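Local coordinates for protein monovalent Na+/H+ antiporter subunit D (Dietzia sp. DQ12-45-1b, PDB 7D3U) that serves as a membrane subunit of the Mrp complex, a bacterial sodium/proton antiporter, and is built like the antiporter-type subunits of respiratory complex I, at residues Y258-V263 and L562-Y568; G309-L313 and V410-S415; L317-G322 and A398-Q404. One frame throughout, in Å; residues are numbered along the deposited sequence.

Interaction 1: Y258-V263 and L562-Y568; sequences YRIYAV and LYDPTTY. With LMT (dodecyl-beta-D-maltoside), chain R.
The last turns of helix 249-263 meet a loop, Leu562 to Pro565, that leads into the short C-terminal helix 566-572, with Pro565 at its N-cap position. The backbones come nearest at Ala262 and Leu562, whose CA atoms lie 5.1 Å apart, and next at Val263 and Pro565. Leu562 fills the middle of the contact. Its CB rests on the methyl of Ala262, 3.6 Å from Ala262 CB, and its two methyls part: CD1 meets the ring edge of Tyr258, near the ring plane and 3.7 Å from Tyr258 CD2, while Leu562 CD2 comes 3.8 Å from Arg259 NH1. The Arg259 chain leaves with CG opposite the backbone N (chi1 -177°) and bends twice, which brings its guanidinium between Leu562 and Tyr568; Tyr568 CE1 lies loosely over one face of the group, nearer its margin than its centre. The side chains of Val263 and Tyr568 run nearly perpendicular, with Val263 CG2 3.9 Å from Tyr568 CE2. The Tyr258 hydroxyl bonds the carbonyl of Ile311, and Arg259 forms a salt bridge with Asp77. No hydrogen bond spans the two segments: the contact is held mainly by apolar packing, and the buried arginine charge is probably balanced by Asp77.

Interaction 2: G309-L313 and V410-S415; sequences GYILL and VAVVVS
Tyr310 reaches across from helix 296-316 to helix 405-430 and brings its hydroxyl to the carbonyl of Ala411. OH donates a hydrogen bond to Ala411 O; the modelled length of 2.3 Å is very short, and its exact value is doubtful at this resolution. The carbonyl oxygen lies at the ring edge, near the ring plane. On the CE1 side the methyl of Ala411 packs against the ring, with CB 3.8 Å from CE1. The Val414 side chain points back against that of Tyr310 and puts CG1 at the CE2 edge, 3.5 Å from Tyr310 CE2, again near the ring plane. That methyl stands opposite the Val414 backbone N (chi1 154°), which turns it toward the tyrosine. Ser415 OG is 3.6 Å from Tyr310 OH, and Leu313, one turn along from Tyr310, adds a looser touch of CD2 on Ala411 CB at 4.4 Å.

The two helices belong to the transmembrane bundle of the NADH:quinone oxidoreductase/Mrp antiporter family. They run nearly antiparallel, at 156°, with their segment axes 11.6 Å apart, so the long tyrosine side chain spans much of the separation. In the next shell, the Tyr310 ring meets that of Tyr329 from helix 320-350, the planes about 25° apart, and also packs on Met283 and Leu395. Ser415 OG has a weak hydrogen bond with Lys392 NZ. Farther out, Val412 and Ser415 pack on Leu165 of the neighbouring subunit A, and bound detergent touches Val410, Val412 and Val413.

Interaction 3: L317-G322 and A398-Q404; sequences LFGPIG and AALDAGQ. With LMT (dodecyl-beta-D-maltoside), chain B.
Gly322 offers bare backbone to a methyl: its CA sits 3.6 Å from Ala398 CB, and the two CA atoms approach to 5.0 Å, close for neighbouring helices. The contact lies in the transmembrane bundle of the NADH:quinone oxidoreductase/Mrp antiporter family, where the link between helices 296-316 and 320-350 faces the turn joining helices 387-401 and 405-430. The small residues Gly322 and Ala398 let the backbones draw together, and Ile321 closes over the same methyl, its CG2 3.7 Å from Ala398 CB.

Leu317 fills the other half of the contact with its two branches. CD1 lies against the backbone and methyl of Ala399, 3.7 Å from its CA. CD2 turns toward the end of the turn, passing Gln404 in the opposite direction at 3.6 Å from Gln404 CG. The Leu317 CG stands opposite its own carbonyl carbon (chi1 -50°), a setting that directs both methyls at the 398-404 segment. Positive phi at Gly403 (84°) turns the chain out of the helix and brings Gln404 round to Leu317, where its CB and CG touch Leu317 CD2.

On the more exposed side, the Ile321 side chain crosses that of Asp401 at about a right angle, and Ile321 CD1 meets Asp401 OD2, a methyl beside a carboxylate oxygen. No hydrogen bond links the segments. Ala399 also packs on Ala408 of helix 405-430, and Leu400 on Ala172 of the neighbouring subunit A. A dodecyl maltoside headgroup lies beside the turn, its O4' donating a hydrogen bond to Leu400 O whose modelled length of 2.5 Å is short and uncertain.

In the fold
Interaction 2 joins helix 296-316 to 405-430, and interaction 3 joins the start of 320-350, with the link before it, to the end of 387-401 and the turn after it; each helix of one pair adjoins a helix of the other in sequence, and the two centres lie about 13 Å apart. Interaction 2 is buried and has a polar tyrosine-to-carbonyl bond at its heart; interaction 3 is partly exposed and rests on small and branched apolar residues. Interaction 1 is also buried but brings in the C-terminal tail, and both other contacts are nested inside the loop it closes. It meets interaction 2 where Tyr258 packs against Leu312, and interaction 3 where Phe318 packs on Ala262 and Leu562, and Pro320 on Tyr563.

Interaction 1: Y258-V263 and L562-Y568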
loop_
_atom_site.group_PDB
_atom_site.type_symbol
_atom_site.label_atom_id
_atom_site.label_comp_id
_atom_site.label_asym_id
_atom_site.label_seq_id
_atom_site.Cartn_x
_atom_site.Cartn_y
_atom_site.Cartn_z
ATOM N N TYR A 258 15.340 3.512 -0.784
ATOM C CA TYR A 258 16.679 3.011 -1.071
ATOM C C TYR A 258 17.506 4.054 -1.809
ATOM O O TYR A 258 18.615 4.396 -1.384
ATOM C CB TYR A 258 16.593 1.727 -1.890
ATOM C CG TYR A 258 16.591 0.467 -1.062
ATOM C CD1 TYR A 258 15.518 0.157 -0.242
ATOM C CD2 TYR A 258 17.658 -0.415 -1.104
ATOM C CE1 TYR A 258 15.510 -0.989 0.512
ATOM C CE2 TYR A 258 17.658 -1.564 -0.352
ATOM C CZ TYR A 258 16.582 -1.846 0.454
ATOM O OH TYR A 258 16.572 -2.992 1.208
ATOM N N ARG A 259 16.975 4.576 -2.915
ATOM C CA ARG A 259 17.731 5.526 -3.724
ATOM C C ARG A 259 18.050 6.793 -2.943
ATOM O O ARG A 259 19.173 7.305 -3.012
ATOM C CB ARG A 259 16.956 5.864 -4.995
ATOM C CG ARG A 259 17.695 6.786 -5.939
ATOM C CD ARG A 259 18.772 6.036 -6.689
ATOM N NE ARG A 259 18.214 5.213 -7.754
ATOM C CZ ARG A 259 18.896 4.283 -8.413
ATOM N NH1 ARG A 259 20.165 4.053 -8.112
ATOM N NH2 ARG A 259 18.309 3.582 -9.370
ATOM N N ILE A 260 17.080 7.311 -2.189
ATOM C CA ILE A 260 17.289 8.559 -1.464
ATOM C C ILE A 260 18.331 8.375 -0.372
ATOM O O ILE A 260 19.288 9.151 -0.273
ATOM C CB ILE A 260 15.959 9.078 -0.892
ATOM C CG1 ILE A 260 15.049 9.551 -2.021
ATOM C CG2 ILE A 260 16.210 10.215 0.068
ATOM C CD1 ILE A 260 15.732 10.472 -2.984
ATOM N N TYR A 261 18.172 7.348 0.465
ATOM C CA TYR A 261 19.129 7.162 1.545
ATOM C C TYR A 261 20.497 6.732 1.039
ATOM O O TYR A 261 21.493 6.946 1.736
ATOM C CB TYR A 261 18.612 6.144 2.559
ATOM C CG TYR A 261 19.399 6.164 3.844
ATOM C CD1 TYR A 261 19.141 7.113 4.820
ATOM C CD2 TYR A 261 20.414 5.249 4.073
ATOM C CE1 TYR A 261 19.865 7.144 5.990
ATOM C CE2 TYR A 261 21.142 5.274 5.240
ATOM C CZ TYR A 261 20.863 6.222 6.195
ATOM O OH TYR A 261 21.587 6.249 7.362
ATOM N N ALA A 262 20.582 6.145 -0.156
ATOM C CA ALA A 262 21.884 5.748 -0.668
ATOM C C ALA A 262 22.607 6.914 -1.323
ATOM O O ALA A 262 23.827 7.046 -1.184
ATOM C CB ALA A 262 21.729 4.597 -1.658
ATOM N N VAL A 263 21.880 7.768 -2.039
ATOM C CA VAL A 263 22.509 8.882 -2.737
ATOM C C VAL A 263 22.565 10.104 -1.836
ATOM O O VAL A 263 23.651 10.579 -1.491
ATOM C CB VAL A 263 21.770 9.204 -4.046
ATOM C CG1 VAL A 263 22.400 10.406 -4.710
ATOM C CG2 VAL A 263 21.801 8.006 -4.972
ATOM N N LEU A 562 24.435 1.542 -4.980
ATOM C CA LEU A 562 23.915 2.257 -3.825
ATOM C C LEU A 562 24.975 2.512 -2.764
ATOM O O LEU A 562 25.081 3.634 -2.262
ATOM C CB LEU A 562 22.739 1.484 -3.214
ATOM C CG LEU A 562 21.550 1.239 -4.143
ATOM C CD1 LEU A 562 20.434 0.531 -3.405
ATOM C CD2 LEU A 562 21.059 2.545 -4.728
ATOM N N TYR A 563 25.770 1.505 -2.406
ATOM C CA TYR A 563 26.849 1.733 -1.453
ATOM C C TYR A 563 28.059 2.400 -2.090
ATOM O O TYR A 563 29.063 2.613 -1.402
ATOM C CB TYR A 563 27.258 0.420 -0.769
ATOM C CG TYR A 563 27.943 -0.622 -1.634
ATOM C CD1 TYR A 563 29.253 -0.456 -2.067
ATOM C CD2 TYR A 563 27.290 -1.797 -1.978
ATOM C CE1 TYR A 563 29.876 -1.413 -2.844
ATOM C CE2 TYR A 563 27.907 -2.760 -2.750
ATOM C CZ TYR A 563 29.199 -2.562 -3.181
ATOM O OH TYR A 563 29.816 -3.520 -3.950
ATOM N N ASP A 564 27.987 2.734 -3.378
ATOM C CA ASP A 564 29.065 3.440 -4.070
ATOM C C ASP A 564 28.459 4.200 -5.239
ATOM O O ASP A 564 28.589 3.804 -6.402
ATOM C CB ASP A 564 30.140 2.462 -4.542
ATOM C CG ASP A 564 31.438 3.152 -4.901
ATOM O OD1 ASP A 564 31.441 3.966 -5.848
ATOM O OD2 ASP A 564 32.457 2.882 -4.232
ATOM N N PRO A 565 27.784 5.313 -4.961
ATOM C CA PRO A 565 27.042 6.007 -6.018
ATOM C C PRO A 565 27.911 6.937 -6.843
ATOM O O PRO A 565 27.391 7.789 -7.568
ATOM C CB PRO A 565 25.983 6.782 -5.232
ATOM C CG PRO A 565 26.674 7.121 -3.961
ATOM C CD PRO A 565 27.617 5.975 -3.655
ATOM N N THR A 566 29.234 6.797 -6.735
ATOM C CA THR A 566 30.126 7.626 -7.537
ATOM C C THR A 566 29.907 7.386 -9.025
ATOM O O THR A 566 29.920 8.331 -9.821
ATOM C CB THR A 566 31.580 7.355 -7.161
ATOM O OG1 THR A 566 32.000 6.114 -7.737
ATOM C CG2 THR A 566 31.730 7.283 -5.653
ATOM N N THR A 567 29.677 6.133 -9.418
ATOM C CA THR A 567 29.434 5.821 -10.820
ATOM C C THR A 567 28.052 6.248 -11.287
ATOM O O THR A 567 27.819 6.308 -12.498
ATOM C CB THR A 567 29.608 4.325 -11.069
ATOM O OG1 THR A 567 29.280 4.029 -12.431
ATOM C CG2 THR A 567 28.697 3.529 -10.152
ATOM N N TYR A 568 27.136 6.534 -10.366
ATOM C CA TYR A 568 25.813 7.039 -10.704
ATOM C C TYR A 568 25.798 8.558 -10.783
ATOM O O TYR A 568 25.241 9.129 -11.728
ATOM C CB TYR A 568 24.796 6.539 -9.672
ATOM C CG TYR A 568 23.475 7.273 -9.642
ATOM C CD1 TYR A 568 22.420 6.874 -10.448
ATOM C CD2 TYR A 568 23.268 8.340 -8.778
ATOM C CE1 TYR A 568 21.208 7.531 -10.414
ATOM C CE2 TYR A 568 22.060 9.002 -8.738
ATOM C CZ TYR A 568 21.035 8.592 -9.557
ATOM O OH TYR A 568 19.828 9.248 -9.522
HETATM C C1B LMT R . 24.140 17.008 16.984
HETATM C C2B LMT R . 23.416 17.711 18.148
HETATM C C3B LMT R . 24.425 18.377 19.100
HETATM C C4B LMT R . 25.822 17.734 18.948
HETATM C C5B LMT R . 26.267 17.941 17.487
HETATM C C6B LMT R . 27.444 17.028 17.165
HETATM O O1B LMT R . 23.243 16.792 15.945
HETATM O O2B LMT R . 22.584 18.647 17.592
HETATM O O3B LMT R . 23.983 18.363 20.395
HETATM O "O4'" LMT R . 26.728 18.327 19.796
HETATM O O5B LMT R . 25.227 17.766 16.541
HETATM O O6B LMT R . 27.910 17.288 15.903
HETATM C "C1'" LMT R . 20.705 16.117 13.815
HETATM C "C2'" LMT R . 20.465 16.644 15.238
HETATM C "C3'" LMT R . 21.148 15.699 16.244
HETATM C "C4'" LMT R . 22.627 15.526 15.874
HETATM C "C5'" LMT R . 22.648 15.071 14.396
HETATM C "C6'" LMT R . 23.488 13.852 14.129
HETATM O "O1'" LMT R . 19.517 15.933 13.167
HETATM O "O2'" LMT R . 21.058 17.873 15.340
HETATM O "O3'" LMT R . 20.529 14.491 16.243
HETATM O "O5'" LMT R . 21.348 14.862 13.915
HETATM O "O6'" LMT R . 23.753 13.295 15.352
HETATM C C1 LMT R . 19.101 14.600 13.021
HETATM C C2 LMT R . 18.472 14.552 11.663
HETATM C C3 LMT R . 17.366 13.569 11.481
HETATM C C4 LMT R . 17.670 12.777 10.241
HETATM C C5 LMT R . 16.766 11.599 10.157
HETATM C C6 LMT R . 17.286 10.554 9.234
HETATM C C7 LMT R . 16.344 9.392 9.215
HETATM C C8 LMT R . 16.880 8.342 8.313
HETATM C C9 LMT R . 16.021 7.127 8.232
HETATM C C10 LMT R . 16.643 6.201 7.228
HETATM C C11 LMT R . 17.209 4.983 7.883
HETATM C C12 LMT R . 16.769 3.739 7.194
#

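Interaction 2: G309-L313 and V410-S415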
loop_
_atom_site.group_PDB
_atom_site.type_symbol
_atom_site.label_atom_id
_atom_site.label_comp_id
_atom_site.label_asym_id
_atom_site.label_seq_id
_atom_site.Cartn_x
_atom_site.Cartn_y
_atom_site.Cartn_z
ATOM N N GLY A 309 8.651 -4.256 6.198
ATOM C CA GLY A 309 9.628 -4.083 7.261
ATOM C C GLY A 309 10.865 -4.932 7.044
ATOM O O GLY A 309 11.978 -4.526 7.386
ATOM N N TYR A 310 10.682 -6.127 6.484
ATOM C CA TYR A 310 11.817 -6.990 6.160
ATOM C C TYR A 310 12.725 -6.344 5.121
ATOM O O TYR A 310 13.948 -6.307 5.284
ATOM C CB TYR A 310 11.319 -8.339 5.642
ATOM C CG TYR A 310 11.336 -9.459 6.650
ATOM C CD1 TYR A 310 12.470 -10.231 6.835
ATOM C CD2 TYR A 310 10.209 -9.761 7.395
ATOM C CE1 TYR A 310 12.487 -11.260 7.745
ATOM C CE2 TYR A 310 10.216 -10.789 8.306
ATOM C CZ TYR A 310 11.357 -11.535 8.478
ATOM O OH TYR A 310 11.364 -12.561 9.390
ATOM N N ILE A 311 12.136 -5.845 4.034
ATOM C CA ILE A 311 12.925 -5.299 2.932
ATOM C C ILE A 311 13.682 -4.059 3.380
ATOM O O ILE A 311 14.901 -3.954 3.198
ATOM C CB ILE A 311 12.022 -4.991 1.726
ATOM C CG1 ILE A 311 11.320 -6.256 1.246
ATOM C CG2 ILE A 311 12.835 -4.389 0.609
ATOM C CD1 ILE A 311 10.188 -5.980 0.306
ATOM N N LEU A 312 12.967 -3.094 3.960
ATOM C CA LEU A 312 13.594 -1.845 4.374
ATOM C C LEU A 312 14.688 -2.063 5.404
ATOM O O LEU A 312 15.554 -1.197 5.561
ATOM C CB LEU A 312 12.542 -0.888 4.926
ATOM C CG LEU A 312 11.792 -0.100 3.858
ATOM C CD1 LEU A 312 10.739 0.796 4.485
ATOM C CD2 LEU A 312 12.761 0.706 3.016
ATOM N N LEU A 313 14.673 -3.195 6.109
ATOM C CA LEU A 313 15.786 -3.517 6.991
ATOM C C LEU A 313 17.089 -3.629 6.213
ATOM O O LEU A 313 18.168 -3.408 6.772
ATOM C CB LEU A 313 15.500 -4.814 7.743
ATOM C CG LEU A 313 16.432 -5.147 8.904
ATOM C CD1 LEU A 313 16.376 -4.049 9.944
ATOM C CD2 LEU A 313 16.058 -6.484 9.511
ATOM N N VAL A 410 14.688 -10.518 15.637
ATOM C CA VAL A 410 13.307 -10.249 15.253
ATOM C C VAL A 410 13.021 -10.802 13.863
ATOM O O VAL A 410 11.974 -11.416 13.630
ATOM C CB VAL A 410 13.010 -8.743 15.340
ATOM C CG1 VAL A 410 11.652 -8.440 14.739
ATOM C CG2 VAL A 410 13.064 -8.280 16.782
ATOM N N ALA A 411 13.944 -10.603 12.919
ATOM C CA ALA A 411 13.748 -11.103 11.566
ATOM C C ALA A 411 13.777 -12.618 11.465
ATOM O O ALA A 411 13.376 -13.164 10.433
ATOM C CB ALA A 411 14.856 -10.591 10.646
ATOM N N VAL A 412 14.247 -13.312 12.501
ATOM C CA VAL A 412 14.273 -14.768 12.448
ATOM C C VAL A 412 13.119 -15.313 13.284
ATOM O O VAL A 412 12.645 -16.425 13.017
ATOM C CB VAL A 412 15.615 -15.359 12.922
ATOM C CG1 VAL A 412 15.865 -15.052 14.384
ATOM C CG2 VAL A 412 15.691 -16.846 12.650
ATOM N N VAL A 413 12.634 -14.556 14.269
ATOM C CA VAL A 413 11.500 -15.012 15.064
ATOM C C VAL A 413 10.187 -14.754 14.335
ATOM O O VAL A 413 9.255 -15.562 14.411
ATOM C CB VAL A 413 11.531 -14.341 16.450
ATOM C CG1 VAL A 413 10.132 -14.217 17.027
ATOM C CG2 VAL A 413 12.429 -15.121 17.390
ATOM N N VAL A 414 10.096 -13.640 13.603
ATOM C CA VAL A 414 8.870 -13.289 12.896
ATOM C C VAL A 414 8.495 -14.338 11.857
ATOM O O VAL A 414 7.315 -14.475 11.511
ATOM C CB VAL A 414 9.040 -11.884 12.277
ATOM C CG1 VAL A 414 8.166 -11.692 11.051
ATOM C CG2 VAL A 414 8.739 -10.823 13.317
ATOM N N SER A 415 9.468 -15.112 11.371
ATOM C CA SER A 415 9.152 -16.173 10.423
ATOM C C SER A 415 8.275 -17.246 11.049
ATOM O O SER A 415 7.462 -17.859 10.353
ATOM C CB SER A 415 10.434 -16.791 9.874
ATOM O OG SER A 415 10.902 -16.047 8.769
#

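Interaction 3: L317-G322 and A398-Q404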
loop_
_atom_site.group_PDB
_atom_site.type_symbol
_atom_site.label_atom_id
_atom_site.label_comp_id
_atom_site.label_asym_id
_atom_site.label_seq_id
_atom_site.Cartn_x
_atom_site.Cartn_y
_atom_site.Cartn_z
ATOM N N LEU A 317 20.792 -1.809 7.256
ATOM C CA LEU A 317 22.039 -2.556 7.369
ATOM C C LEU A 317 22.983 -2.171 6.237
ATOM O O LEU A 317 23.609 -3.029 5.612
ATOM C CB LEU A 317 21.778 -4.058 7.359
ATOM C CG LEU A 317 20.714 -4.590 8.317
ATOM C CD1 LEU A 317 20.417 -6.044 8.012
ATOM C CD2 LEU A 317 21.157 -4.427 9.755
ATOM N N PHE A 318 23.066 -0.870 5.960
ATOM C CA PHE A 318 23.753 -0.359 4.780
ATOM C C PHE A 318 25.150 -0.946 4.642
ATOM O O PHE A 318 25.897 -1.049 5.617
ATOM C CB PHE A 318 23.828 1.166 4.847
ATOM C CG PHE A 318 23.774 1.831 3.508
ATOM C CD1 PHE A 318 22.561 2.147 2.928
ATOM C CD2 PHE A 318 24.936 2.141 2.829
ATOM C CE1 PHE A 318 22.508 2.760 1.696
ATOM C CE2 PHE A 318 24.889 2.753 1.597
ATOM C CZ PHE A 318 23.673 3.063 1.031
ATOM N N GLY A 319 25.493 -1.330 3.417
ATOM C CA GLY A 319 26.748 -1.974 3.132
ATOM C C GLY A 319 26.631 -2.866 1.916
ATOM O O GLY A 319 25.574 -2.953 1.284
ATOM N N PRO A 320 27.721 -3.547 1.559
ATOM C CA PRO A 320 27.666 -4.429 0.385
ATOM C C PRO A 320 26.736 -5.613 0.568
ATOM O O PRO A 320 26.160 -6.091 -0.416
ATOM C CB PRO A 320 29.124 -4.878 0.210
ATOM C CG PRO A 320 29.937 -3.918 1.023
ATOM C CD PRO A 320 29.062 -3.502 2.156
ATOM N N ILE A 321 26.567 -6.101 1.793
ATOM C CA ILE A 321 25.770 -7.299 2.030
ATOM C C ILE A 321 24.333 -6.955 2.389
ATOM O O ILE A 321 23.397 -7.603 1.912
ATOM C CB ILE A 321 26.434 -8.155 3.123
ATOM C CG1 ILE A 321 27.925 -8.317 2.831
ATOM C CG2 ILE A 321 25.760 -9.508 3.216
ATOM C CD1 ILE A 321 28.695 -8.975 3.947
ATOM N N GLY A 322 24.135 -5.944 3.236
ATOM C CA GLY A 322 22.786 -5.575 3.628
ATOM C C GLY A 322 21.955 -5.080 2.462
ATOM O O GLY A 322 20.784 -5.439 2.327
ATOM N N ALA A 398 23.532 -10.683 6.839
ATOM C CA ALA A 398 23.890 -9.270 6.831
ATOM C C ALA A 398 23.571 -8.598 8.159
ATOM O O ALA A 398 24.268 -7.657 8.556
ATOM C CB ALA A 398 23.170 -8.553 5.692
ATOM N N ALA A 399 22.531 -9.056 8.855
ATOM C CA ALA A 399 22.173 -8.456 10.134
ATOM C C ALA A 399 23.142 -8.866 11.233
ATOM O O ALA A 399 23.497 -8.046 12.086
ATOM C CB ALA A 399 20.745 -8.839 10.513
ATOM N N LEU A 400 23.573 -10.128 11.236
ATOM C CA LEU A 400 24.580 -10.556 12.197
ATOM C C LEU A 400 25.957 -10.003 11.867
ATOM O O LEU A 400 26.778 -9.835 12.774
ATOM C CB LEU A 400 24.635 -12.080 12.265
ATOM C CG LEU A 400 23.368 -12.767 12.768
ATOM C CD1 LEU A 400 23.495 -14.266 12.634
ATOM C CD2 LEU A 400 23.098 -12.385 14.208
ATOM N N ASP A 401 26.227 -9.716 10.593
ATOM C CA ASP A 401 27.508 -9.125 10.225
ATOM C C ASP A 401 27.614 -7.693 10.732
ATOM O O ASP A 401 28.639 -7.297 11.296
ATOM C CB ASP A 401 27.692 -9.178 8.710
ATOM C CG ASP A 401 29.139 -9.038 8.294
ATOM O OD1 ASP A 401 29.970 -8.652 9.141
ATOM O OD2 ASP A 401 29.448 -9.321 7.119
ATOM N N ALA A 402 26.558 -6.902 10.543
ATOM C CA ALA A 402 26.547 -5.521 11.008
ATOM C C ALA A 402 26.436 -5.402 12.520
ATOM O O ALA A 402 26.444 -4.278 13.033
ATOM C CB ALA A 402 25.401 -4.754 10.347
ATOM N N GLY A 403 26.334 -6.516 13.244
ATOM C CA GLY A 403 26.239 -6.490 14.686
ATOM C C GLY A 403 24.851 -6.270 15.242
ATOM O O GLY A 403 24.681 -6.321 16.467
ATOM N N GLN A 404 23.854 -6.028 14.395
ATOM C CA GLN A 404 22.483 -5.806 14.852
ATOM C C GLN A 404 21.880 -7.153 15.222
ATOM O O GLN A 404 21.212 -7.804 14.419
ATOM C CB GLN A 404 21.666 -5.102 13.777
ATOM C CG GLN A 404 22.383 -3.937 13.122
ATOM C CD GLN A 404 22.386 -2.694 13.984
ATOM O OE1 GLN A 404 21.745 -2.651 15.033
ATOM N NE2 GLN A 404 23.109 -1.671 13.545
HETATM C C1B LMT B . 28.520 -11.679 18.161
HETATM C C2B LMT B . 28.937 -10.244 17.807
HETATM C C3B LMT B . 28.582 -9.931 16.343
HETATM C C4B LMT B . 29.015 -11.096 15.424
HETATM C C5B LMT B . 28.316 -12.374 15.919
HETATM C C6B LMT B . 29.312 -13.526 15.965
HETATM O O1B LMT B . 27.861 -11.648 19.380
HETATM O O2B LMT B . 28.255 -9.415 18.655
HETATM O O3B LMT B . 29.102 -8.728 15.943
HETATM O "O4'" LMT B . 28.650 -10.850 14.124
HETATM O O5B LMT B . 27.693 -12.207 17.170
HETATM O O6B LMT B . 30.594 -13.048 15.890
HETATM C "C1'" LMT B . 25.309 -12.710 21.973
HETATM C "C2'" LMT B . 26.707 -13.164 22.459
HETATM C "C3'" LMT B . 27.838 -12.618 21.547
HETATM C "C4'" LMT B . 27.621 -12.871 20.039
HETATM C "C5'" LMT B . 26.136 -13.232 19.773
HETATM C "C6'" LMT B . 25.793 -14.708 19.688
HETATM O "O1'" LMT B . 24.353 -13.634 22.288
HETATM O "O2'" LMT B . 26.896 -12.675 23.726
HETATM O "O3'" LMT B . 29.039 -13.150 21.921
HETATM O "O5'" LMT B . 25.232 -12.482 20.564
HETATM O "O6'" LMT B . 24.717 -14.790 18.854
HETATM C C1 LMT B . 23.034 -13.231 21.999
HETATM C C2 LMT B . 22.489 -14.318 21.123
HETATM C C3 LMT B . 21.292 -13.982 20.298
HETATM C C4 LMT B . 21.516 -14.571 18.931
HETATM C C5 LMT B . 20.245 -14.602 18.157
HETATM C C6 LMT B . 19.220 -15.478 18.796
HETATM C C7 LMT B . 18.102 -15.729 17.827
HETATM C C8 LMT B . 17.223 -16.802 18.363
HETATM C C9 LMT B . 16.186 -17.273 17.399
HETATM C C10 LMT B . 15.143 -18.013 18.184
HETATM C C11 LMT B . 14.083 -18.568 17.288
HETATM C C12 LMT B . 13.002 -19.245 18.059
#